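Local coordinates for protein MFP2B (PDB 2BJR) that probably promotes polymerisation of the major sperm protein in the amoeboid motility of nematode sperm, and binds a zinc ion, at residues 80-85 with 91-96; 301-306 with 312-317. All blocks are in the same frame, centred on the assembly; numbering follows the deposited sequence.

Interaction 1 (80-85 with 91-96); sequences LQYKGN and YWYNWI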
# COMPACT_ATOMS: atom_id res chain seq x y z
N LEU A 80 -5.33 9.32 -8.70
CA LEU A 80 -5.68 8.37 -9.74
C LEU A 80 -6.48 7.22 -9.12
O LEU A 80 -6.14 6.72 -8.03
CB LEU A 80 -4.45 7.82 -10.39
CG LEU A 80 -4.63 6.95 -11.64
CD1 LEU A 80 -5.36 7.70 -12.76
CD2 LEU A 80 -3.25 6.54 -12.11
N GLN A 81 -7.56 6.84 -9.81
CA GLN A 81 -8.47 5.81 -9.33
C GLN A 81 -8.61 4.75 -10.38
O GLN A 81 -8.66 5.01 -11.56
CB GLN A 81 -9.82 6.42 -8.99
CG GLN A 81 -10.93 5.48 -8.61
CD GLN A 81 -12.20 6.24 -8.22
OE1 GLN A 81 -12.89 6.69 -9.11
NE2 GLN A 81 -12.46 6.45 -6.94
N TYR A 82 -8.68 3.49 -9.93
CA TYR A 82 -8.96 2.39 -10.80
C TYR A 82 -10.04 1.53 -10.10
O TYR A 82 -9.72 0.63 -9.33
CB TYR A 82 -7.69 1.62 -11.17
CG TYR A 82 -7.96 0.63 -12.27
CD1 TYR A 82 -7.98 1.02 -13.60
CD2 TYR A 82 -8.28 -0.71 -11.97
CE1 TYR A 82 -8.28 0.14 -14.60
CE2 TYR A 82 -8.56 -1.62 -12.99
CZ TYR A 82 -8.55 -1.21 -14.30
OH TYR A 82 -8.85 -2.08 -15.35
N LYS A 83 -11.31 1.91 -10.34
CA LYS A 83 -12.50 1.31 -9.72
C LYS A 83 -13.19 0.54 -10.84
O LYS A 83 -13.62 1.13 -11.82
CB LYS A 83 -13.40 2.43 -9.22
CG LYS A 83 -14.72 2.05 -8.58
CD LYS A 83 -15.23 3.22 -7.70
CE LYS A 83 -16.32 2.75 -6.73
NZ LYS A 83 -16.98 3.81 -5.91
N GLY A 84 -13.33 -0.76 -10.67
CA GLY A 84 -13.93 -1.61 -11.67
C GLY A 84 -12.81 -2.41 -12.29
O GLY A 84 -11.74 -2.56 -11.69
N ASN A 85 -13.06 -2.95 -13.48
CA ASN A 85 -12.04 -3.70 -14.18
C ASN A 85 -12.13 -3.47 -15.68
O ASN A 85 -12.93 -2.65 -16.15
CB ASN A 85 -12.09 -5.19 -13.80
CG ASN A 85 -13.37 -5.88 -14.23
OD1 ASN A 85 -14.03 -5.47 -15.19
ND2 ASN A 85 -13.73 -6.94 -13.50
N TYR A 91 -9.74 -0.64 -20.15
CA TYR A 91 -8.29 -0.55 -19.97
C TYR A 91 -7.89 -1.10 -18.62
O TYR A 91 -8.71 -1.24 -17.70
CB TYR A 91 -7.79 0.93 -20.08
CG TYR A 91 -8.30 1.83 -19.01
CD1 TYR A 91 -7.56 2.09 -17.85
CD2 TYR A 91 -9.52 2.46 -19.13
CE1 TYR A 91 -8.06 2.91 -16.85
CE2 TYR A 91 -10.01 3.30 -18.13
CZ TYR A 91 -9.28 3.51 -16.99
OH TYR A 91 -9.79 4.30 -16.00
N TRP A 92 -6.62 -1.41 -18.51
CA TRP A 92 -5.96 -1.64 -17.21
C TRP A 92 -4.58 -1.00 -17.27
O TRP A 92 -4.04 -0.74 -18.35
CB TRP A 92 -5.82 -3.15 -16.88
CG TRP A 92 -5.17 -4.02 -17.95
CD1 TRP A 92 -5.78 -4.52 -19.09
CD2 TRP A 92 -3.85 -4.55 -17.95
NE1 TRP A 92 -4.89 -5.28 -19.80
CE2 TRP A 92 -3.70 -5.33 -19.13
CE3 TRP A 92 -2.76 -4.44 -17.10
CZ2 TRP A 92 -2.51 -5.97 -19.46
CZ3 TRP A 92 -1.58 -5.11 -17.42
CH2 TRP A 92 -1.47 -5.85 -18.59
N TYR A 93 -4.04 -0.69 -16.10
CA TYR A 93 -2.76 0.01 -16.01
C TYR A 93 -1.60 -0.97 -15.87
O TYR A 93 -1.67 -1.96 -15.12
CB TYR A 93 -2.78 0.96 -14.83
CG TYR A 93 -3.69 2.16 -15.00
CD1 TYR A 93 -4.46 2.62 -13.93
CD2 TYR A 93 -3.73 2.89 -16.19
CE1 TYR A 93 -5.25 3.74 -14.05
CE2 TYR A 93 -4.53 4.02 -16.30
CZ TYR A 93 -5.27 4.43 -15.24
OH TYR A 93 -6.08 5.55 -15.35
N ASN A 94 -0.57 -0.72 -16.65
CA ASN A 94 0.64 -1.52 -16.64
C ASN A 94 1.84 -0.59 -16.51
O ASN A 94 1.99 0.34 -17.31
CB ASN A 94 0.72 -2.32 -17.94
CG ASN A 94 1.80 -3.38 -17.93
OD1 ASN A 94 2.33 -3.75 -16.88
ND2 ASN A 94 2.13 -3.89 -19.10
N TRP A 95 2.71 -0.83 -15.53
CA TRP A 95 3.88 0.03 -15.36
C TRP A 95 5.00 -0.47 -16.23
O TRP A 95 5.38 -1.62 -16.13
CB TRP A 95 4.34 0.06 -13.89
CG TRP A 95 3.42 0.71 -12.93
CD1 TRP A 95 2.33 0.19 -12.35
CD2 TRP A 95 3.53 2.07 -12.41
NE1 TRP A 95 1.72 1.12 -11.53
CE2 TRP A 95 2.46 2.26 -11.52
CE3 TRP A 95 4.41 3.12 -12.64
CZ2 TRP A 95 2.25 3.45 -10.84
CZ3 TRP A 95 4.23 4.30 -11.95
CH2 TRP A 95 3.15 4.46 -11.06
N ILE A 96 5.55 0.38 -17.10
CA ILE A 96 6.63 -0.00 -17.99
C ILE A 96 7.85 0.86 -17.78
O ILE A 96 7.75 1.96 -17.24
CB ILE A 96 6.19 0.11 -19.47
CG1 ILE A 96 5.93 1.60 -19.84
CG2 ILE A 96 4.98 -0.70 -19.68
CD1 ILE A 96 5.71 1.82 -21.32
O HOH W 1 -8.64 5.51 -14.11

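Interaction 2 (301-306 with 312-317); sequences IPVHVD and ISPAVL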
# COMPACT_ATOMS: atom_id res chain seq x y z
N ILE A 301 9.61 -15.78 7.11
CA ILE A 301 10.06 -14.42 7.27
C ILE A 301 8.85 -13.65 7.81
O ILE A 301 7.79 -13.74 7.22
CB ILE A 301 10.51 -13.84 5.92
CG1 ILE A 301 11.60 -14.72 5.26
CG2 ILE A 301 11.07 -12.46 6.06
CD1 ILE A 301 12.27 -14.03 4.04
N PRO A 302 8.99 -12.87 8.86
CA PRO A 302 7.86 -12.02 9.26
C PRO A 302 7.40 -11.10 8.12
O PRO A 302 8.19 -10.63 7.31
CB PRO A 302 8.42 -11.18 10.43
CG PRO A 302 9.56 -11.99 10.96
CD PRO A 302 10.17 -12.67 9.73
N VAL A 303 6.10 -10.83 8.08
CA VAL A 303 5.55 -9.79 7.24
C VAL A 303 6.05 -8.51 7.88
O VAL A 303 5.97 -8.39 9.08
CB VAL A 303 4.01 -9.88 7.22
CG1 VAL A 303 3.39 -8.65 6.66
CG2 VAL A 303 3.62 -11.10 6.43
N HIS A 304 6.60 -7.58 7.10
CA HIS A 304 7.12 -6.35 7.68
C HIS A 304 6.91 -5.17 6.77
O HIS A 304 6.96 -5.30 5.54
CB HIS A 304 8.62 -6.45 7.99
CG HIS A 304 9.47 -6.84 6.81
ND1 HIS A 304 10.27 -5.94 6.13
CD2 HIS A 304 9.65 -8.04 6.21
CE1 HIS A 304 10.87 -6.57 5.13
NE2 HIS A 304 10.53 -7.86 5.17
N VAL A 305 6.65 -4.03 7.37
CA VAL A 305 6.70 -2.75 6.67
C VAL A 305 7.82 -1.95 7.32
O VAL A 305 7.87 -1.81 8.54
CB VAL A 305 5.35 -2.03 6.73
CG1 VAL A 305 5.50 -0.58 6.24
CG2 VAL A 305 4.32 -2.76 5.85
N ASP A 306 8.72 -1.42 6.49
CA ASP A 306 9.98 -0.91 6.98
C ASP A 306 9.96 0.59 7.23
O ASP A 306 9.30 1.35 6.55
CB ASP A 306 11.11 -1.26 6.02
CG ASP A 306 11.34 -2.74 5.90
OD1 ASP A 306 10.74 -3.54 6.66
OD2 ASP A 306 12.12 -3.20 5.06
N ILE A 312 8.00 -2.95 11.20
CA ILE A 312 6.85 -3.36 11.99
C ILE A 312 6.13 -4.54 11.35
O ILE A 312 5.88 -4.53 10.16
CB ILE A 312 5.93 -2.15 12.15
CG1 ILE A 312 6.69 -0.95 12.74
CG2 ILE A 312 4.77 -2.49 13.04
CD1 ILE A 312 7.25 -1.16 14.14
N SER A 313 5.75 -5.52 12.17
CA SER A 313 5.12 -6.76 11.74
C SER A 313 3.79 -6.95 12.48
O SER A 313 3.67 -6.48 13.62
CB SER A 313 6.02 -7.97 12.07
OG SER A 313 7.28 -7.83 11.43
N PRO A 314 2.83 -7.68 11.88
CA PRO A 314 1.61 -8.03 12.61
C PRO A 314 1.92 -9.12 13.66
O PRO A 314 2.68 -10.03 13.36
CB PRO A 314 0.67 -8.61 11.50
CG PRO A 314 1.33 -8.33 10.23
CD PRO A 314 2.81 -8.27 10.52
N ALA A 315 1.29 -9.07 14.82
CA ALA A 315 1.60 -10.00 15.91
C ALA A 315 0.42 -10.10 16.85
O ALA A 315 -0.20 -9.10 17.19
CB ALA A 315 2.80 -9.54 16.67
N VAL A 316 0.10 -11.32 17.25
CA VAL A 316 -0.85 -11.55 18.30
C VAL A 316 -0.05 -11.60 19.60
O VAL A 316 0.89 -12.40 19.74
CB VAL A 316 -1.56 -12.90 18.08
CG1 VAL A 316 -2.50 -13.20 19.21
CG2 VAL A 316 -2.31 -12.91 16.75
N LEU A 317 -0.43 -10.76 20.55
CA LEU A 317 0.14 -10.69 21.88
C LEU A 317 -0.71 -11.52 22.83
O LEU A 317 -1.90 -11.68 22.61
CB LEU A 317 0.13 -9.25 22.40
CG LEU A 317 1.22 -8.31 21.89
CD1 LEU A 317 1.07 -8.09 20.42
CD2 LEU A 317 1.18 -7.01 22.67

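Interaction 1 (80-85 with 91-96)
Tyr-82 meets Tyr-91 and Tyr-93 in an aromatic cluster that bridges two antiparallel sheets in the first of the chain's two cytosolic motility regions, the one containing strand 76-81 and the one edged by strand 92-97. Tyr-82 gives up the most surface. Its CG stands anti to the backbone N (chi1 -170°), which sends the ring across to the other segment, where the hydroxyl OH donates a very short hydrogen bond of 2.5 Å to the backbone O of Tyr-91. That carbonyl oxygen lies at the edge of the Tyr-82 ring, in its plane. The same ring turns an edge toward the face of Tyr-91 in an offset edge-to-face pair, with planes at 74° and CE1 of Tyr-82 lying 3.6 Å from CE1 of Tyr-91. Tyrosine suits this place because one side chain supplies both a flat apolar body and a polar end for a backbone acceptor.

Tyr-93 is next in buried surface. Its ring lies obliquely to that of Tyr-82, with centroids 5.5 Å apart, and its far end is met by Leu-80 coming from the opposite direction. The branched leucine touches with both methyls: CD2 packs 4.0 Å from CE1 of Tyr-93, while CD1 reaches the hydroxyl. That hydroxyl also hydrogen-bonds Asp-9, and Arg-165 makes a cation-pi contact with the ring of Tyr-91. The zinc ligand His-86 follows in the intervening link, its side chain beside Tyr-82, so the cluster borders the metal site.

A single water ties the polar ends together. It donates to the backbone O of Gln-81 at 2.6 Å and to OH of Tyr-93 at 2.8 Å, and it lies in the ring plane of Tyr-91, 2.5 Å from the hydroxyl OH of that residue.

Interaction 2 (301-306 with 312-317)
Val-303 and Pro-314 set their side chains across each other at about a right angle, the valine's CB and CG1 each 3.9 Å from CD of the proline ring. The branched valine and the rigid pyrrolidine offer compact apolar surfaces that pack closely in a buried place, and Leu-357 of strand 355-361 touches both.

Next to this pair, Ser-313 turns its hydroxyl to the other backbone. With OG beside its own backbone N and anti to the carbonyl carbon (chi1 -59°), it donates to O of Val-303 at 2.7 Å, tilted 26° from the carbonyl plane. A small hydroxyl suits the spot: CB of Pro-302 packs against OG, and CB of His-304 is also close to it, while the bond gives the buried OG a partner. The imidazole of His-304 leads away from 312-317 toward Asp-306. There ND1 donates a short, nearly straight bond of 2.5 Å to OD1 of Asp-306; OD1 lies almost in the imidazole plane, while ND1 meets it on the syn side, somewhat out of the carboxylate plane. NE2 is hydrogen-bonded to the terminal O of Asp-368, the chain's last residue, so both ring nitrogens are held and the imidazole's rotation is fixed.

Beyond the serine, the main chains take over. Val-305 and Ile-312 exchange two N-H...O bonds, each 2.9 Å between N and O, and CA of His-304 approaches O of Ile-312 in a CA-H...O contact. Both side chains pack on Pro-239 and Met-241 of strand 238-247. The exchange is a single antiparallel bridge, a hydrogen-bonded pair closing the loop between strands 300-302 and 313-319, each paired with 355-361 in one antiparallel sheet.

Interactions 1 and 2 fall in the two cytosolic motility regions of the chain, on opposite sides of its centre, with nearest atoms about 18 Å apart and no element in common. Each joins segments separated by a short link, but the means differ. At 80-85 with 91-96 the contact is partly buried, lies near the zinc site and depends on aromatic side chains and a bridging water, with no backbone-to-backbone bond between the segments. At 301-306 with 312-317 the contact is buried and away from the metal; a short main-chain pairing, a serine hydroxyl on a backbone carbonyl and small apolar groups do the work. Interaction 1 links different sheets, whereas interaction 2 ties the loop between two strands of one sheet.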